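Alginate lyase (PDB 6KCW) cleaves alginate by beta-elimination as a bacterial member of polysaccharide lyase family 36. Local coordinates at residues A[8-13]-A[43-48]; A[18-23]-A[33-38]; A[75-80]-A[232-237]. All coordinates share one frame; numbering follows the deposited sequence.

Contact 1: A[8-13]-A[43-48]; sequences INWNNY and GTLRVT. With CA (calcium ion), chain C.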
loop_
_atom_site.group_PDB
_atom_site.type_symbol
_atom_site.label_atom_id
_atom_site.label_comp_id
_atom_site.label_asym_id
_atom_site.label_seq_id
_atom_site.Cartn_x
_atom_site.Cartn_y
_atom_site.Cartn_z
ATOM N N ILE A 8 -6.019 11.553 9.169
ATOM C CA ILE A 8 -7.184 11.723 8.319
ATOM C C ILE A 8 -8.132 10.583 8.656
ATOM O O ILE A 8 -7.816 9.417 8.401
ATOM C CB ILE A 8 -6.823 11.711 6.820
ATOM C CG1 ILE A 8 -5.594 12.591 6.542
ATOM C CG2 ILE A 8 -7.999 12.205 5.986
ATOM C CD1 ILE A 8 -4.986 12.440 5.147
ATOM N N ASN A 9 -9.280 10.906 9.241
ATOM C CA ASN A 9 -10.302 9.906 9.505
ATOM C C ASN A 9 -11.585 10.187 8.752
ATOM O O ASN A 9 -12.568 9.460 8.936
ATOM C CB ASN A 9 -10.603 9.807 11.005
ATOM C CG ASN A 9 -10.967 11.146 11.615
ATOM O OD1 ASN A 9 -11.262 12.112 10.904
ATOM N ND2 ASN A 9 -10.931 11.217 12.940
ATOM N N TRP A 10 -11.616 11.240 7.941
ATOM C CA TRP A 10 -12.725 11.502 7.030
ATOM C C TRP A 10 -14.051 11.660 7.766
ATOM O O TRP A 10 -15.120 11.476 7.177
ATOM C CB TRP A 10 -12.817 10.396 5.969
ATOM C CG TRP A 10 -11.589 10.337 5.104
ATOM C CD1 TRP A 10 -11.289 11.161 4.058
ATOM C CD2 TRP A 10 -10.493 9.417 5.215
ATOM N NE1 TRP A 10 -10.084 10.813 3.510
ATOM C CE2 TRP A 10 -9.572 9.744 4.197
ATOM C CE3 TRP A 10 -10.200 8.350 6.074
ATOM C CZ2 TRP A 10 -8.375 9.051 4.017
ATOM C CZ3 TRP A 10 -9.010 7.658 5.890
ATOM C CH2 TRP A 10 -8.114 8.014 4.871
ATOM N N ASN A 11 -14.000 12.000 9.056
ATOM C CA ASN A 11 -15.220 12.129 9.845
ATOM C C ASN A 11 -15.888 13.487 9.690
ATOM O O ASN A 11 -17.081 13.618 9.984
ATOM C CB ASN A 11 -14.908 11.859 11.307
ATOM C CG ASN A 11 -14.690 10.405 11.569
ATOM O OD1 ASN A 11 -14.836 9.591 10.660
ATOM N ND2 ASN A 11 -14.330 10.058 12.802
ATOM N N ASN A 12 -15.142 14.491 9.251
ATOM C CA ASN A 12 -15.680 15.792 8.892
ATOM C C ASN A 12 -16.280 15.813 7.493
ATOM O O ASN A 12 -16.720 16.875 7.047
ATOM C CB ASN A 12 -14.575 16.844 8.983
ATOM C CG ASN A 12 -13.385 16.523 8.077
ATOM O OD1 ASN A 12 -12.928 15.371 7.991
ATOM N ND2 ASN A 12 -12.882 17.544 7.395
ATOM N N TYR A 13 -16.302 14.686 6.788
ATOM C CA TYR A 13 -16.796 14.659 5.421
ATOM C C TYR A 13 -18.222 14.152 5.371
ATOM O O TYR A 13 -18.622 13.287 6.161
ATOM C CB TYR A 13 -15.924 13.789 4.510
ATOM C CG TYR A 13 -14.738 14.542 4.014
ATOM C CD1 TYR A 13 -14.850 15.415 2.932
ATOM C CD2 TYR A 13 -13.510 14.420 4.651
ATOM C CE1 TYR A 13 -13.766 16.134 2.486
ATOM C CE2 TYR A 13 -12.422 15.136 4.226
ATOM C CZ TYR A 13 -12.551 15.987 3.135
ATOM O OH TYR A 13 -11.455 16.698 2.718
ATOM N N GLY A 43 -18.331 8.257 6.716
ATOM C CA GLY A 43 -17.141 8.616 7.457
ATOM C C GLY A 43 -15.885 7.846 7.108
ATOM O O GLY A 43 -14.856 8.063 7.757
ATOM N N THR A 44 -15.923 6.961 6.110
ATOM C CA THR A 44 -14.734 6.275 5.618
ATOM C C THR A 44 -14.533 6.597 4.148
ATOM O O THR A 44 -15.424 7.116 3.471
ATOM C CB THR A 44 -14.826 4.752 5.793
ATOM O OG1 THR A 44 -15.617 4.191 4.737
ATOM C CG2 THR A 44 -15.455 4.402 7.133
ATOM N N LEU A 45 -13.348 6.268 3.649
ATOM C CA LEU A 45 -13.011 6.474 2.246
ATOM C C LEU A 45 -13.225 5.175 1.480
ATOM O O LEU A 45 -12.526 4.182 1.714
ATOM C CB LEU A 45 -11.571 6.961 2.106
ATOM C CG LEU A 45 -10.944 7.056 0.716
ATOM C CD1 LEU A 45 -11.855 7.760 -0.297
ATOM C CD2 LEU A 45 -9.611 7.773 0.833
ATOM N N ARG A 46 -14.181 5.186 0.561
ATOM C CA ARG A 46 -14.426 4.055 -0.322
ATOM C C ARG A 46 -13.728 4.289 -1.650
ATOM O O ARG A 46 -13.947 5.319 -2.301
ATOM C CB ARG A 46 -15.915 3.843 -0.557
ATOM C CG ARG A 46 -16.230 2.588 -1.341
ATOM C CD ARG A 46 -17.697 2.602 -1.742
ATOM N NE ARG A 46 -17.955 3.617 -2.757
ATOM C CZ ARG A 46 -19.169 4.064 -3.075
ATOM N NH1 ARG A 46 -20.252 3.599 -2.443
ATOM N NH2 ARG A 46 -19.304 4.989 -4.021
ATOM N N VAL A 47 -12.900 3.331 -2.049
ATOM C CA VAL A 47 -12.266 3.319 -3.359
ATOM C C VAL A 47 -12.949 2.264 -4.219
ATOM O O VAL A 47 -13.256 1.164 -3.744
ATOM C CB VAL A 47 -10.750 3.064 -3.240
ATOM C CG1 VAL A 47 -10.118 2.905 -4.622
ATOM C CG2 VAL A 47 -10.083 4.210 -2.482
ATOM N N THR A 48 -13.190 2.594 -5.485
ATOM C CA THR A 48 -13.837 1.681 -6.420
ATOM C C THR A 48 -12.805 0.991 -7.304
ATOM O O THR A 48 -11.932 1.651 -7.881
ATOM C CB THR A 48 -14.848 2.410 -7.313
ATOM O OG1 THR A 48 -15.861 3.019 -6.506
ATOM C CG2 THR A 48 -15.516 1.426 -8.260
HETATM CA CA CA C . -13.800 7.845 9.803
HETATM O O HOH W 1 -15.612 7.451 10.850
HETATM O O HOH W 2 -12.643 7.660 12.203
#

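Contact 2: A[18-23]-A[33-38]; sequences YSSGNA and WNQSRS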
loop_
_atom_site.group_PDB
_atom_site.type_symbol
_atom_site.label_atom_id
_atom_site.label_comp_id
_atom_site.label_asym_id
_atom_site.label_seq_id
_atom_site.Cartn_x
_atom_site.Cartn_y
_atom_site.Cartn_z
ATOM N N TYR A 18 -15.630 12.196 -3.224
ATOM C CA TYR A 18 -14.412 12.776 -2.678
ATOM C C TYR A 18 -13.573 13.212 -3.874
ATOM O O TYR A 18 -13.163 12.380 -4.693
ATOM C CB TYR A 18 -13.702 11.734 -1.813
ATOM C CG TYR A 18 -12.490 12.178 -1.019
ATOM C CD1 TYR A 18 -12.629 12.906 0.154
ATOM C CD2 TYR A 18 -11.202 11.790 -1.404
ATOM C CE1 TYR A 18 -11.517 13.282 0.899
ATOM C CE2 TYR A 18 -10.085 12.159 -0.673
ATOM C CZ TYR A 18 -10.247 12.903 0.483
ATOM O OH TYR A 18 -9.134 13.272 1.217
ATOM N N SER A 19 -13.358 14.515 -3.997
ATOM C CA SER A 19 -12.767 15.059 -5.207
ATOM C C SER A 19 -11.246 14.998 -5.130
ATOM O O SER A 19 -10.665 14.647 -4.103
ATOM C CB SER A 19 -13.229 16.497 -5.418
ATOM O OG SER A 19 -12.549 17.359 -4.526
ATOM N N SER A 20 -10.594 15.347 -6.247
ATOM C CA SER A 20 -9.143 15.495 -6.221
ATOM C C SER A 20 -8.731 16.584 -5.243
ATOM O O SER A 20 -7.804 16.394 -4.448
ATOM C CB SER A 20 -8.593 15.802 -7.621
ATOM O OG SER A 20 -9.597 15.750 -8.617
ATOM N N GLY A 21 -9.421 17.727 -5.279
ATOM C CA GLY A 21 -9.083 18.820 -4.380
ATOM C C GLY A 21 -9.165 18.440 -2.911
ATOM O O GLY A 21 -8.338 18.874 -2.107
ATOM N N ASN A 22 -10.169 17.637 -2.538
ATOM C CA ASN A 22 -10.255 17.132 -1.168
ATOM C C ASN A 22 -9.003 16.333 -0.805
ATOM O O ASN A 22 -8.379 16.564 0.238
ATOM C CB ASN A 22 -11.502 16.257 -0.998
ATOM C CG ASN A 22 -12.810 17.019 -1.228
ATOM O OD1 ASN A 22 -13.763 16.481 -1.797
ATOM N ND2 ASN A 22 -12.860 18.270 -0.781
ATOM N N ALA A 23 -8.625 15.388 -1.676
ATOM C CA ALA A 23 -7.444 14.554 -1.449
ATOM C C ALA A 23 -6.175 15.389 -1.356
ATOM O O ALA A 23 -5.369 15.218 -0.430
ATOM C CB ALA A 23 -7.311 13.513 -2.562
ATOM N N TRP A 33 -5.093 11.163 -8.625
ATOM C CA TRP A 33 -6.428 10.913 -8.111
ATOM C C TRP A 33 -7.481 10.942 -9.212
ATOM O O TRP A 33 -7.457 11.788 -10.110
ATOM C CB TRP A 33 -6.775 11.940 -7.035
ATOM C CG TRP A 33 -7.625 11.377 -5.987
ATOM C CD1 TRP A 33 -8.980 11.266 -6.011
ATOM C CD2 TRP A 33 -7.193 10.827 -4.738
ATOM N NE1 TRP A 33 -9.428 10.692 -4.844
ATOM C CE2 TRP A 33 -8.348 10.408 -4.046
ATOM C CE3 TRP A 33 -5.947 10.655 -4.131
ATOM C CZ2 TRP A 33 -8.292 9.819 -2.781
ATOM C CZ3 TRP A 33 -5.897 10.072 -2.869
ATOM C CH2 TRP A 33 -7.061 9.661 -2.214
ATOM N N ASN A 34 -8.429 10.015 -9.106
ATOM C CA ASN A 34 -9.542 9.865 -10.035
ATOM C C ASN A 34 -10.799 9.941 -9.171
ATOM O O ASN A 34 -11.249 8.918 -8.644
ATOM C CB ASN A 34 -9.428 8.547 -10.794
ATOM C CG ASN A 34 -10.451 8.408 -11.885
ATOM O OD1 ASN A 34 -11.583 8.878 -11.760
ATOM N ND2 ASN A 34 -10.069 7.730 -12.963
ATOM N N GLN A 35 -11.361 11.151 -9.033
ATOM C CA GLN A 35 -12.490 11.365 -8.135
ATOM C C GLN A 35 -13.671 10.468 -8.456
ATOM O O GLN A 35 -14.605 10.382 -7.646
ATOM C CB GLN A 35 -12.940 12.831 -8.165
ATOM C CG GLN A 35 -12.438 13.630 -9.337
ATOM C CD GLN A 35 -13.023 15.028 -9.377
ATOM O OE1 GLN A 35 -14.122 15.271 -8.872
ATOM N NE2 GLN A 35 -12.294 15.956 -9.990
ATOM N N SER A 36 -13.646 9.797 -9.607
ATOM C CA SER A 36 -14.690 8.852 -9.970
ATOM C C SER A 36 -14.626 7.572 -9.145
ATOM O O SER A 36 -15.602 6.813 -9.134
ATOM C CB SER A 36 -14.577 8.537 -11.468
ATOM O OG SER A 36 -15.666 7.766 -11.941
ATOM N N ARG A 37 -13.503 7.316 -8.458
ATOM C CA ARG A 37 -13.349 6.125 -7.630
ATOM C C ARG A 37 -13.164 6.431 -6.144
ATOM O O ARG A 37 -12.950 5.500 -5.358
ATOM C CB ARG A 37 -12.165 5.278 -8.109
ATOM C CG ARG A 37 -11.809 5.402 -9.568
ATOM C CD ARG A 37 -12.370 4.230 -10.340
ATOM N NE ARG A 37 -12.418 4.520 -11.754
ATOM C CZ ARG A 37 -11.370 4.413 -12.557
ATOM N NH1 ARG A 37 -10.189 4.033 -12.093
ATOM N NH2 ARG A 37 -11.476 4.705 -13.851
ATOM N N SER A 38 -13.225 7.695 -5.726
ATOM C CA SER A 38 -13.091 8.045 -4.319
ATOM C C SER A 38 -14.387 8.670 -3.836
ATOM O O SER A 38 -14.888 9.630 -4.438
ATOM C CB SER A 38 -11.914 8.985 -4.077
ATOM O OG SER A 38 -11.946 10.061 -4.989
#

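Contact 3: A[75-80]-A[232-237]; sequences DYDVRF and YDNLVL. With CA (calcium ion), chain C.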
loop_
_atom_site.group_PDB
_atom_site.type_symbol
_atom_site.label_atom_id
_atom_site.label_comp_id
_atom_site.label_asym_id
_atom_site.label_seq_id
_atom_site.Cartn_x
_atom_site.Cartn_y
_atom_site.Cartn_z
ATOM N N ASP A 75 -0.530 3.979 10.006
ATOM C CA ASP A 75 -1.616 3.151 10.513
ATOM C C ASP A 75 -2.887 3.525 9.768
ATOM O O ASP A 75 -3.107 4.695 9.447
ATOM C CB ASP A 75 -1.858 3.341 12.036
ATOM C CG ASP A 75 -0.919 2.512 12.898
ATOM O OD1 ASP A 75 0.234 2.950 13.131
ATOM O OD2 ASP A 75 -1.332 1.420 13.352
ATOM N N TYR A 76 -3.725 2.531 9.513
ATOM C CA TYR A 76 -5.010 2.756 8.871
ATOM C C TYR A 76 -5.850 1.514 9.087
ATOM O O TYR A 76 -5.337 0.447 9.445
ATOM C CB TYR A 76 -4.871 3.053 7.370
ATOM C CG TYR A 76 -4.313 1.894 6.568
ATOM C CD1 TYR A 76 -2.947 1.754 6.387
ATOM C CD2 TYR A 76 -5.154 0.936 6.012
ATOM C CE1 TYR A 76 -2.430 0.702 5.660
ATOM C CE2 TYR A 76 -4.647 -0.121 5.307
ATOM C CZ TYR A 76 -3.283 -0.231 5.131
ATOM O OH TYR A 76 -2.764 -1.280 4.414
ATOM N N ASP A 77 -7.149 1.669 8.875
ATOM C CA ASP A 77 -8.068 0.547 8.860
ATOM C C ASP A 77 -8.521 0.305 7.437
ATOM O O ASP A 77 -8.596 1.232 6.627
ATOM C CB ASP A 77 -9.285 0.795 9.754
ATOM C CG ASP A 77 -8.911 0.872 11.203
ATOM O OD1 ASP A 77 -8.104 0.021 11.642
ATOM O OD2 ASP A 77 -9.399 1.790 11.895
ATOM N N VAL A 78 -8.814 -0.947 7.140
ATOM C CA VAL A 78 -9.251 -1.326 5.809
ATOM C C VAL A 78 -10.295 -2.418 5.951
ATOM O O VAL A 78 -10.200 -3.273 6.838
ATOM C CB VAL A 78 -8.064 -1.772 4.931
ATOM C CG1 VAL A 78 -7.251 -2.845 5.628
ATOM C CG2 VAL A 78 -8.570 -2.246 3.579
ATOM N N ARG A 79 -11.326 -2.346 5.112
ATOM C CA ARG A 79 -12.425 -3.297 5.103
ATOM C C ARG A 79 -12.808 -3.561 3.656
ATOM O O ARG A 79 -12.995 -2.614 2.885
ATOM C CB ARG A 79 -13.630 -2.747 5.875
ATOM C CG ARG A 79 -14.581 -3.803 6.422
ATOM C CD ARG A 79 -16.030 -3.406 6.175
ATOM N NE ARG A 79 -16.243 -1.974 6.350
ATOM C CZ ARG A 79 -17.155 -1.278 5.679
ATOM N NH1 ARG A 79 -17.922 -1.889 4.775
ATOM N NH2 ARG A 79 -17.286 0.028 5.891
ATOM N N PHE A 80 -12.901 -4.833 3.282
ATOM C CA PHE A 80 -13.424 -5.173 1.968
ATOM C C PHE A 80 -14.942 -5.163 2.023
ATOM O O PHE A 80 -15.544 -5.539 3.033
ATOM C CB PHE A 80 -12.918 -6.537 1.506
ATOM C CG PHE A 80 -11.467 -6.549 1.162
ATOM C CD1 PHE A 80 -10.511 -6.816 2.138
ATOM C CD2 PHE A 80 -11.050 -6.296 -0.142
ATOM C CE1 PHE A 80 -9.172 -6.820 1.820
ATOM C CE2 PHE A 80 -9.714 -6.295 -0.469
ATOM C CZ PHE A 80 -8.770 -6.562 0.506
ATOM N N TYR A 232 -11.280 2.486 3.529
ATOM C CA TYR A 232 -10.198 2.853 4.429
ATOM C C TYR A 232 -10.680 3.875 5.458
ATOM O O TYR A 232 -11.643 4.615 5.233
ATOM C CB TYR A 232 -9.006 3.418 3.642
ATOM C CG TYR A 232 -8.530 2.518 2.515
ATOM C CD1 TYR A 232 -7.735 1.404 2.776
ATOM C CD2 TYR A 232 -8.868 2.783 1.190
ATOM C CE1 TYR A 232 -7.295 0.583 1.749
ATOM C CE2 TYR A 232 -8.444 1.962 0.171
ATOM C CZ TYR A 232 -7.653 0.864 0.458
ATOM O OH TYR A 232 -7.221 0.040 -0.551
ATOM N N ASP A 233 -9.978 3.926 6.591
ATOM C CA ASP A 233 -10.319 4.863 7.652
ATOM C C ASP A 233 -9.108 5.079 8.552
ATOM O O ASP A 233 -8.209 4.233 8.635
ATOM C CB ASP A 233 -11.502 4.351 8.480
ATOM C CG ASP A 233 -12.278 5.469 9.145
ATOM O OD1 ASP A 233 -11.737 6.595 9.231
ATOM O OD2 ASP A 233 -13.428 5.214 9.573
ATOM N N ASN A 234 -9.099 6.236 9.220
ATOM C CA ASN A 234 -8.236 6.478 10.375
ATOM C C ASN A 234 -6.753 6.403 10.019
ATOM O O ASN A 234 -5.962 5.756 10.711
ATOM C CB ASN A 234 -8.571 5.501 11.504
ATOM C CG ASN A 234 -9.988 5.672 12.016
ATOM O OD1 ASN A 234 -10.421 6.786 12.293
ATOM N ND2 ASN A 234 -10.722 4.571 12.129
ATOM N N LEU A 235 -6.368 7.099 8.949
ATOM C CA LEU A 235 -4.988 7.095 8.488
ATOM C C LEU A 235 -4.137 8.002 9.365
ATOM O O LEU A 235 -4.411 9.200 9.474
ATOM C CB LEU A 235 -4.905 7.556 7.034
ATOM C CG LEU A 235 -3.458 7.752 6.559
ATOM C CD1 LEU A 235 -2.709 6.421 6.461
ATOM C CD2 LEU A 235 -3.407 8.497 5.247
ATOM N N VAL A 236 -3.091 7.443 9.969
ATOM C CA VAL A 236 -2.129 8.216 10.753
ATOM C C VAL A 236 -0.744 7.950 10.180
ATOM O O VAL A 236 -0.251 6.816 10.219
ATOM C CB VAL A 236 -2.188 7.884 12.251
ATOM C CG1 VAL A 236 -1.182 8.731 13.008
ATOM C CG2 VAL A 236 -3.590 8.130 12.785
ATOM N N LEU A 237 -0.120 8.987 9.640
ATOM C CA LEU A 237 1.217 8.903 9.076
ATOM C C LEU A 237 2.169 9.718 9.933
ATOM O O LEU A 237 1.818 10.807 10.391
ATOM C CB LEU A 237 1.233 9.424 7.630
ATOM C CG LEU A 237 2.555 9.625 6.900
ATOM C CD1 LEU A 237 2.999 8.333 6.267
ATOM C CD2 LEU A 237 2.428 10.694 5.830
HETATM CA CA CA C . -13.800 7.845 9.803
HETATM O O HOH W 3 0.803 5.654 12.820
HETATM O O HOH W 1 -15.612 7.451 10.850
HETATM O O HOH W 2 -12.643 7.660 12.203
#

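Contact 1: A[8-13]-A[43-48]
Asn-9, Asn-11 and Gly-43 meet across this contact through a shared calcium ion, which collects an oxygen from each. The backbone O of Asn-9 lies 2.2 Å from the calcium ion, and the side-chain OD1 of Asn-11 approaches it equally closely. From the other segment the backbone O of Gly-43 closes to 2.3 Å of the calcium ion. Two waters and the carboxylate of Asp-233 complete the shell. The metal explains why acceptors crowd together: Asn-9 O and Gly-43 O are 2.9 Å apart, a spacing that the cation between them would offset. The first torsion of Asn-11 (chi1 -74°) sets CG beside its backbone N, and OD1 at the branch end reaches the ion. Its own N donates a weak hydrogen bond back to OD1 of Asn-9, which ties the two ligand-bearing residues together.

In the second shell, Trp-10 packs on Leu-45. CB of Leu-45 sits over the centre of the six-membered ring, 4.1 Å from its centroid and 14° off the normal, a CH-pi contact, while CD2 touches CZ2 of Trp-10 at 3.6 Å. CG2 of Ile-8 lies on the opposite ring face, nearer the rim. The calcium ion thus joins the loop after strand 5-8 to Gly-43, both beside strand 228-241: a calcium site on a sheet consistent with the concanavalin clan.

Contact 2: A[18-23]-A[33-38]
Tyr-18 and Ala-23 meet Trp-33 and Ser-38 in a mixed polar and aromatic contact at the periphery of the fold, where the turn before helix 20-27 and its first residues pack against the loop that enters strand 38-41. Two hydrogen bonds join Tyr-18 and Ser-38, one between backbones and one from the serine hydroxyl: N of Tyr-18 donates to O of Ser-38 at 2.9 Å, from above the carbonyl plane, and OG of Ser-38 donates to O of Tyr-18 at 2.6 Å. That same OG accepts from NE1 of Trp-33 in the plane of the indole, also at 2.6 Å, and chi1 of 49° places it between the backbone N and the carbonyl carbon. One hydroxyl therefore relays between the indole and the other segment.

Held in this way, Trp-33 offers a face to Ala-23, whose CB lies over the six-membered ring 3.4 Å from its centroid and 10° off the normal, a CH-pi contact. Tyr-18 approaches obliquely, with CE2 3.6 Å from CZ2 of Trp-33 and the ring planes 58° apart; its OH is bonded to Asp-26. At the helix start, Ser-19 OG accepts from Asn-22 N, and Asn-22 OD1 accepts from Ser-19 N: the reciprocal bonds of an N-terminal capping box.

Contact 3: A[75-80]-A[232-237]
Strands 75-80 and 232-237 run antiparallel, their axes 4.6 Å apart at the closest and their directions 163° apart, with a one-residue shift of register between the pairs Asp-75 with Val-236 and Asp-77 with Asp-233. Both pairs are of the hydrogen-bonded kind; N of Asp-77 meets O of Asp-233 at 2.8 Å, nearly straight at 174°. The extra residue of the beta bulge falls on 232-237, where Asn-234 takes a positive phi.

Within the bulge, ND2 of Asn-234 donates to OD2 of Asp-77 over 3.1 Å. ND2 comes in nearly in line with the C-O bond, and OD2 lies close to the amide plane of Asn-234, while the two flat groups stand 88° apart. The other carboxylate oxygen, OD1, is hydrogen-bonded to ND1 of His-164 on strand 162-170, so Asp-77 links both neighbouring strands. An alanine in place of Asp-77 would probably leave ND2 of Asn-234 and ND1 of His-164 each without its carboxylate oxygen and let the Asn-234 amide turn more easily. Asp-75 has its carboxylate held by His-164 and His-166, and water 3 bridges its OD1 to O of Val-236.

This is a central pair of strands in the larger antiparallel sheet, consistent with the beta-sandwich of the concanavalin clan. On the buried face Val-78 and Tyr-232 run alongside each other in the same direction, with CG2 of Val-78 3.6 Å from CE1 of Tyr-232; the phenol OH goes on to Thr-213 on strand 206-215 of the other sheet and to Gly-93. On the other face Asp-233 sends its carboxylate away from 75-80, with CG anti to the backbone N, and binds the calcium ion through both oxygens, OD1 at 2.5 Å and OD2 at 2.7 Å.

In the fold
Contacts 1 and 3 share the calcium ion and its two waters, and their centres lie 9 Å apart. Strand 228-241, which carries 232-237, bonds to both segments of contact 1: N of Tyr-232 is 2.8 Å from O of Leu-45, and N of Leu-235 is 2.8 Å from O of Ile-8, both probable hydrogen bonds. Contact 2 is nested along the chain within the loop that contact 1 closes, with centres 11 Å apart. Trp-10 and Tyr-13 both set rings edge-to-face against Tyr-18, and Arg-37 O probably accepts from Thr-48 N at 2.9 Å. Contacts 2 and 3 do not touch; their nearest atoms are about 8 Å apart, and the Tyr-18 side chain is about 11 Å from the calcium ion.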